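PDB 1ZB7: neurotoxin from Clostridium botulinum, which acts as a zinc endopeptidase in the host cytosol, cutting an Ala-Ala bond of the synaptic vesicle protein synaptobrevin (VAMP2). Local coordinates for residues A[41-46]-A[94-99]; A[402-407]-A[413-418]. All blocks are in the same frame, centred on the assembly; numbering follows the deposited sequence.

Contact 1: A[41-46]-A[94-99]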
loop_
_atom_site.group_PDB
_atom_site.type_symbol
_atom_site.label_atom_id
_atom_site.label_comp_id
_atom_site.label_asym_id
_atom_site.label_seq_id
_atom_site.Cartn_x
_atom_site.Cartn_y
_atom_site.Cartn_z
ATOM N N ASP A 41 -32.867 -3.748 17.943
ATOM C CA ASP A 41 -33.705 -3.805 16.729
ATOM C C ASP A 41 -32.927 -3.987 15.388
ATOM O O ASP A 41 -31.972 -3.278 15.098
ATOM C CB ASP A 41 -34.649 -2.629 16.671
ATOM C CG ASP A 41 -35.713 -2.720 17.837
ATOM O OD1 ASP A 41 -36.720 -3.597 17.794
ATOM O OD2 ASP A 41 -35.445 -1.960 18.807
ATOM N N ARG A 42 -33.364 -4.993 14.655
ATOM C CA ARG A 42 -32.860 -5.349 13.373
ATOM C C ARG A 42 -31.438 -5.977 13.345
ATOM O O ARG A 42 -30.957 -6.279 12.301
ATOM C CB ARG A 42 -33.018 -4.132 12.447
ATOM C CG ARG A 42 -34.548 -3.872 12.295
ATOM C CD ARG A 42 -34.848 -3.221 11.043
ATOM N NE ARG A 42 -36.017 -3.801 10.376
ATOM C CZ ARG A 42 -36.057 -4.402 9.162
ATOM N NH1 ARG A 42 -34.978 -4.673 8.315
ATOM N NH2 ARG A 42 -37.263 -4.754 8.783
ATOM N N ILE A 43 -30.886 -6.232 14.525
ATOM C CA ILE A 43 -29.522 -6.773 14.721
ATOM C C ILE A 43 -29.544 -8.050 15.610
ATOM O O ILE A 43 -29.927 -8.011 16.794
ATOM C CB ILE A 43 -28.604 -5.706 15.366
ATOM C CG1 ILE A 43 -28.629 -4.401 14.569
ATOM C CG2 ILE A 43 -27.229 -6.257 15.499
ATOM C CD1 ILE A 43 -27.666 -3.297 15.141
ATOM N N TRP A 44 -29.117 -9.142 15.014
ATOM C CA TRP A 44 -29.205 -10.459 15.554
ATOM C C TRP A 44 -27.780 -11.028 15.768
ATOM O O TRP A 44 -26.907 -10.818 14.942
ATOM C CB TRP A 44 -29.967 -11.366 14.578
ATOM C CG TRP A 44 -31.402 -10.956 14.467
ATOM C CD1 TRP A 44 -31.972 -9.921 13.619
ATOM C CD2 TRP A 44 -32.507 -11.508 15.162
ATOM N NE1 TRP A 44 -33.274 -9.891 13.790
ATOM C CE2 TRP A 44 -33.669 -10.821 14.703
ATOM C CE3 TRP A 44 -32.642 -12.516 16.109
ATOM C CZ2 TRP A 44 -34.935 -11.084 15.194
ATOM C CZ3 TRP A 44 -33.896 -12.762 16.641
ATOM C CH2 TRP A 44 -35.040 -12.075 16.164
ATOM N N ILE A 45 -27.576 -11.694 16.915
ATOM C CA ILE A 45 -26.413 -12.547 17.178
ATOM C C ILE A 45 -26.792 -14.039 17.044
ATOM O O ILE A 45 -27.702 -14.522 17.629
ATOM C CB ILE A 45 -25.831 -12.322 18.555
ATOM C CG1 ILE A 45 -25.646 -10.840 18.853
ATOM C CG2 ILE A 45 -24.534 -13.090 18.723
ATOM C CD1 ILE A 45 -24.818 -10.069 17.845
ATOM N N VAL A 46 -26.036 -14.722 16.238
ATOM C CA VAL A 46 -26.111 -16.147 16.024
ATOM C C VAL A 46 -24.763 -16.753 16.484
ATOM O O VAL A 46 -23.778 -16.704 15.763
ATOM C CB VAL A 46 -26.401 -16.531 14.584
ATOM C CG1 VAL A 46 -26.672 -18.007 14.465
ATOM C CG2 VAL A 46 -27.639 -15.781 14.034
ATOM N N LYS A 94 -21.390 -7.137 25.256
ATOM C CA LYS A 94 -20.534 -6.242 25.980
ATOM C C LYS A 94 -19.879 -5.297 24.980
ATOM O O LYS A 94 -19.750 -4.119 25.227
ATOM C CB LYS A 94 -19.489 -6.988 26.779
ATOM C CG LYS A 94 -18.458 -6.117 27.503
ATOM C CD LYS A 94 -17.928 -6.794 28.702
ATOM C CE LYS A 94 -16.819 -5.935 29.445
ATOM N NZ LYS A 94 -16.178 -6.783 30.500
ATOM N N LEU A 95 -19.492 -5.817 23.837
ATOM C CA LEU A 95 -18.872 -5.013 22.815
ATOM C C LEU A 95 -19.822 -3.994 22.262
ATOM O O LEU A 95 -19.453 -2.846 22.118
ATOM C CB LEU A 95 -18.264 -5.901 21.712
ATOM C CG LEU A 95 -17.116 -6.861 22.131
ATOM C CD1 LEU A 95 -16.675 -7.588 20.869
ATOM C CD2 LEU A 95 -15.999 -6.153 22.743
ATOM N N PHE A 96 -21.075 -4.369 22.021
ATOM C CA PHE A 96 -22.039 -3.365 21.602
ATOM C C PHE A 96 -22.253 -2.351 22.713
ATOM O O PHE A 96 -22.446 -1.173 22.435
ATOM C CB PHE A 96 -23.374 -3.953 21.136
ATOM C CG PHE A 96 -23.354 -4.456 19.736
ATOM C CD1 PHE A 96 -23.053 -5.787 19.466
ATOM C CD2 PHE A 96 -23.632 -3.611 18.688
ATOM C CE1 PHE A 96 -22.980 -6.282 18.134
ATOM C CE2 PHE A 96 -23.594 -4.066 17.311
ATOM C CZ PHE A 96 -23.282 -5.412 17.032
ATOM N N ASN A 97 -22.258 -2.783 23.958
ATOM C CA ASN A 97 -22.401 -1.817 25.073
ATOM C C ASN A 97 -21.262 -0.819 25.115
ATOM O O ASN A 97 -21.484 0.349 25.328
ATOM C CB ASN A 97 -22.599 -2.489 26.427
ATOM C CG ASN A 97 -24.035 -2.935 26.659
ATOM O OD1 ASN A 97 -24.984 -2.228 26.333
ATOM N ND2 ASN A 97 -24.191 -4.126 27.145
ATOM N N ARG A 98 -20.065 -1.282 24.827
ATOM C CA ARG A 98 -18.930 -0.440 24.677
ATOM C C ARG A 98 -19.075 0.609 23.547
ATOM O O ARG A 98 -18.849 1.816 23.783
ATOM C CB ARG A 98 -17.663 -1.298 24.576
ATOM C CG ARG A 98 -16.375 -0.528 24.217
ATOM C CD ARG A 98 -15.158 -1.133 24.970
ATOM N NE ARG A 98 -13.899 -0.494 24.598
ATOM C CZ ARG A 98 -13.513 0.736 24.914
ATOM N NH1 ARG A 98 -14.295 1.539 25.632
ATOM N NH2 ARG A 98 -12.324 1.191 24.480
ATOM N N ILE A 99 -19.485 0.168 22.371
ATOM C CA ILE A 99 -19.689 1.044 21.254
ATOM C C ILE A 99 -20.740 2.070 21.672
ATOM O O ILE A 99 -20.622 3.271 21.437
ATOM C CB ILE A 99 -20.152 0.266 19.999
ATOM C CG1 ILE A 99 -18.975 -0.596 19.492
ATOM C CG2 ILE A 99 -20.689 1.245 18.907
ATOM C CD1 ILE A 99 -19.347 -1.769 18.622
#

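Contact 2: A[402-407]-A[413-418]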
loop_
_atom_site.group_PDB
_atom_site.type_symbol
_atom_site.label_atom_id
_atom_site.label_comp_id
_atom_site.label_asym_id
_atom_site.label_seq_id
_atom_site.Cartn_x
_atom_site.Cartn_y
_atom_site.Cartn_z
ATOM N N LYS A 402 -5.475 1.142 36.626
ATOM C CA LYS A 402 -4.308 0.229 36.653
ATOM C C LYS A 402 -3.098 0.821 35.973
ATOM O O LYS A 402 -2.122 0.117 35.725
ATOM C CB LYS A 402 -4.654 -1.128 36.064
ATOM C CG LYS A 402 -5.981 -1.718 36.520
ATOM C CD LYS A 402 -6.222 -3.028 35.766
ATOM C CE LYS A 402 -5.089 -4.055 35.974
ATOM N NZ LYS A 402 -5.498 -5.500 35.738
ATOM N N ASN A 403 -3.148 2.126 35.731
ATOM C CA ASN A 403 -2.143 2.811 34.921
ATOM C C ASN A 403 -1.950 2.170 33.542
ATOM O O ASN A 403 -0.819 2.026 33.054
ATOM C CB ASN A 403 -0.772 2.941 35.682
ATOM C CG ASN A 403 0.074 4.146 35.180
ATOM O OD1 ASN A 403 -0.467 5.182 34.690
ATOM N ND2 ASN A 403 1.411 4.021 35.306
ATOM N N LEU A 404 -3.055 1.770 32.928
ATOM C CA LEU A 404 -3.012 1.206 31.554
ATOM C C LEU A 404 -3.572 2.158 30.532
ATOM O O LEU A 404 -3.680 1.806 29.323
ATOM C CB LEU A 404 -3.679 -0.170 31.519
ATOM C CG LEU A 404 -2.982 -1.254 32.375
ATOM C CD1 LEU A 404 -3.708 -2.553 32.352
ATOM C CD2 LEU A 404 -1.553 -1.535 31.915
ATOM N N LYS A 405 -3.921 3.371 30.970
ATOM C CA LYS A 405 -4.433 4.383 30.040
ATOM C C LYS A 405 -3.296 5.110 29.318
ATOM O O LYS A 405 -3.351 5.298 28.091
ATOM C CB LYS A 405 -5.407 5.361 30.702
ATOM C CG LYS A 405 -5.728 6.606 29.849
ATOM C CD LYS A 405 -7.013 7.236 30.338
ATOM C CE LYS A 405 -7.499 8.365 29.457
ATOM N NZ LYS A 405 -8.968 8.466 29.472
ATOM N N THR A 406 -2.246 5.434 30.050
ATOM C CA THR A 406 -1.109 6.179 29.530
ATOM C C THR A 406 -0.462 5.384 28.389
ATOM O O THR A 406 -0.179 4.189 28.547
ATOM C CB THR A 406 -0.113 6.531 30.719
ATOM O OG1 THR A 406 -0.610 7.689 31.367
ATOM C CG2 THR A 406 1.292 6.902 30.281
ATOM N N GLU A 407 -0.253 6.068 27.253
ATOM C CA GLU A 407 0.432 5.503 26.058
ATOM C C GLU A 407 -0.270 4.253 25.476
ATOM O O GLU A 407 0.362 3.447 24.806
ATOM C CB GLU A 407 1.908 5.145 26.384
ATOM C CG GLU A 407 2.900 6.285 26.317
ATOM C CD GLU A 407 4.302 5.832 26.675
ATOM O OE1 GLU A 407 4.452 5.027 27.618
ATOM O OE2 GLU A 407 5.283 6.258 26.045
ATOM N N LYS A 413 1.568 -5.273 24.028
ATOM C CA LYS A 413 1.799 -6.713 24.324
ATOM C C LYS A 413 2.856 -6.913 25.452
ATOM O O LYS A 413 2.779 -7.927 26.169
ATOM C CB LYS A 413 2.310 -7.468 23.125
ATOM C CG LYS A 413 1.335 -8.053 22.125
ATOM C CD LYS A 413 1.805 -9.522 22.000
ATOM C CE LYS A 413 1.806 -9.986 20.675
ATOM N NZ LYS A 413 2.438 -11.344 20.761
ATOM N N ALA A 414 3.869 -6.025 25.529
ATOM C CA ALA A 414 4.958 -6.218 26.531
ATOM C C ALA A 414 4.551 -5.855 27.957
ATOM O O ALA A 414 5.129 -6.386 28.867
ATOM C CB ALA A 414 6.218 -5.467 26.164
ATOM N N VAL A 415 3.553 -4.992 28.136
ATOM C CA VAL A 415 3.096 -4.506 29.400
ATOM C C VAL A 415 1.868 -5.244 29.930
ATOM O O VAL A 415 1.789 -5.471 31.091
ATOM C CB VAL A 415 2.713 -3.038 29.276
ATOM C CG1 VAL A 415 1.997 -2.509 30.553
ATOM C CG2 VAL A 415 3.884 -2.216 29.018
ATOM N N ASN A 416 0.861 -5.522 29.106
ATOM C CA ASN A 416 -0.399 -6.064 29.609
ATOM C C ASN A 416 -0.527 -7.565 29.257
ATOM O O ASN A 416 -1.488 -8.022 28.634
ATOM C CB ASN A 416 -1.605 -5.227 29.073
ATOM C CG ASN A 416 -2.869 -5.502 29.868
ATOM O OD1 ASN A 416 -2.770 -6.108 30.932
ATOM N ND2 ASN A 416 -4.064 -5.136 29.338
ATOM N N LYS A 417 0.504 -8.301 29.609
ATOM C CA LYS A 417 0.594 -9.733 29.333
ATOM C C LYS A 417 -0.538 -10.591 29.901
ATOM O O LYS A 417 -0.909 -11.620 29.342
ATOM C CB LYS A 417 1.949 -10.253 29.849
ATOM C CG LYS A 417 3.137 -9.741 29.046
ATOM C CD LYS A 417 4.377 -10.655 29.228
ATOM C CE LYS A 417 5.489 -10.409 28.177
ATOM N NZ LYS A 417 4.859 -10.282 26.782
ATOM N N GLU A 418 -1.106 -10.172 30.996
ATOM C CA GLU A 418 -2.169 -10.959 31.618
ATOM C C GLU A 418 -3.462 -10.939 30.749
ATOM O O GLU A 418 -4.369 -11.802 30.865
ATOM C CB GLU A 418 -2.406 -10.430 33.048
ATOM C CG GLU A 418 -3.123 -9.118 33.019
ATOM C CD GLU A 418 -3.319 -8.501 34.390
ATOM O OE1 GLU A 418 -4.062 -9.103 35.210
ATOM O OE2 GLU A 418 -2.802 -7.370 34.592
HETATM O O HOH W 1 -5.004 -5.449 32.682
#

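Contact 1: A[41-46]-A[94-99]
Ile43 and Phe96 mark the closest approach of strand 43-46 to the end of helix 82-99, their CA atoms still 10.7 Å apart, so side chains alone span the gap. This is an alpha/beta packing layer of the clostridial neurotoxin protease fold: a helix lying against one face of the large mixed sheet. The strand is interior to that sheet, with strand 34-38 antiparallel on one edge and strand 158-161 parallel on the other; Trp44 bonds through its backbone to Leu158 and Ile160, Ile45 to Phe37.

Two residues apart on an extended chain, Ile43 and Ile45 present their side chains to the same face, and both lean on one aromatic ring. Beta-branched isoleucine suits this place, since it favours the strand backbone and offers more than one branch to the helix. The branches used differ. Ile43 touches with its short methyl branch, CG2 lying 4.3 Å from CZ of Phe96, whereas Ile45 reaches with the end of its longer branch. That branch is folded at its second torsion (chi2 -55°) instead of running straight. Phe96 is long enough to bridge helix and sheet, and its side chain also touches Ile160 of strand 158-161. The contact is purely apolar and buried.

On other sides of the helix, Leu95 and Ile99 pack on helix 224-239, which carries the HExxH zinc-protease motif, and Arg98 forms a salt bridge with Asp223 just before it. The helix therefore joins the sheet to the motif helix. Its last turn is regular, Ile99 N bonding to Leu95 O at 3.0 Å. Across the interface, CD1 of Ile45 meets CE1 of Phe96 at 4.2 Å, obliquely to the ring.

Contact 2: A[402-407]-A[413-418]
Leu404 is the apolar centre of this contact, and its two methyl groups divide the work, leucine's forked end serving two neighbours at once. CD2 touches CG1 of Val415 at 3.9 Å, the two side chains passing in opposite directions. CD1 meets the amide of Asn416, whose side chain crosses that of Leu404 at about a right angle; CD1 is 3.9 Å from OD1 and nearly as close to the other amide atoms. Beside this patch, Lys402 and Glu418, long charged chains suited to the rim, reach out from opposite directions into a long salt bridge, NZ to OE2 3.5 Å, weak as a hydrogen bond.

A water bridges the segments, accepting from Lys402 NZ (3.1 Å) and donating to OD1 of Asn416 (2.9 Å). Farther out, Lys402 NZ also bonds to Thr389 O, and Asn416 ND2 to Gly410 O, so one amide serves both water and backbone. Gly410 pairs with the Leu404 backbone too, linking both sides of this loop between strands 377-381 and 421-422. Within 413-418, Lys417 NZ hydrogen-bonds to Lys413 O at 3.2 Å, approaching from above the carbonyl plane.

With the ammonium shared among carbonyl, water and carboxylate, the ion pair probably contributes modestly, leaving Leu404, packed on Val415 and the amide of Asn416, together with the water bridge, to join the segments where regular secondary structure is largely absent.

How the contacts relate
Contact 1 belongs to the buried interior and contact 2 to the periphery, their centres 27 Å apart. The first joins two regular elements distant in sequence, a sheet strand and a helix, and uses hydrocarbon alone. The second joins neighbouring parts of one loop beside the smaller, antiparallel sheet, and mixes a few methyl groups with a long salt bridge and a water, as suits a partly exposed site. They share no element and do not touch, yet one region lies near both: the chain around residues 385-391 supplies polar partners to Lys94 in the helix of contact 1 as well as to Lys402 of contact 2.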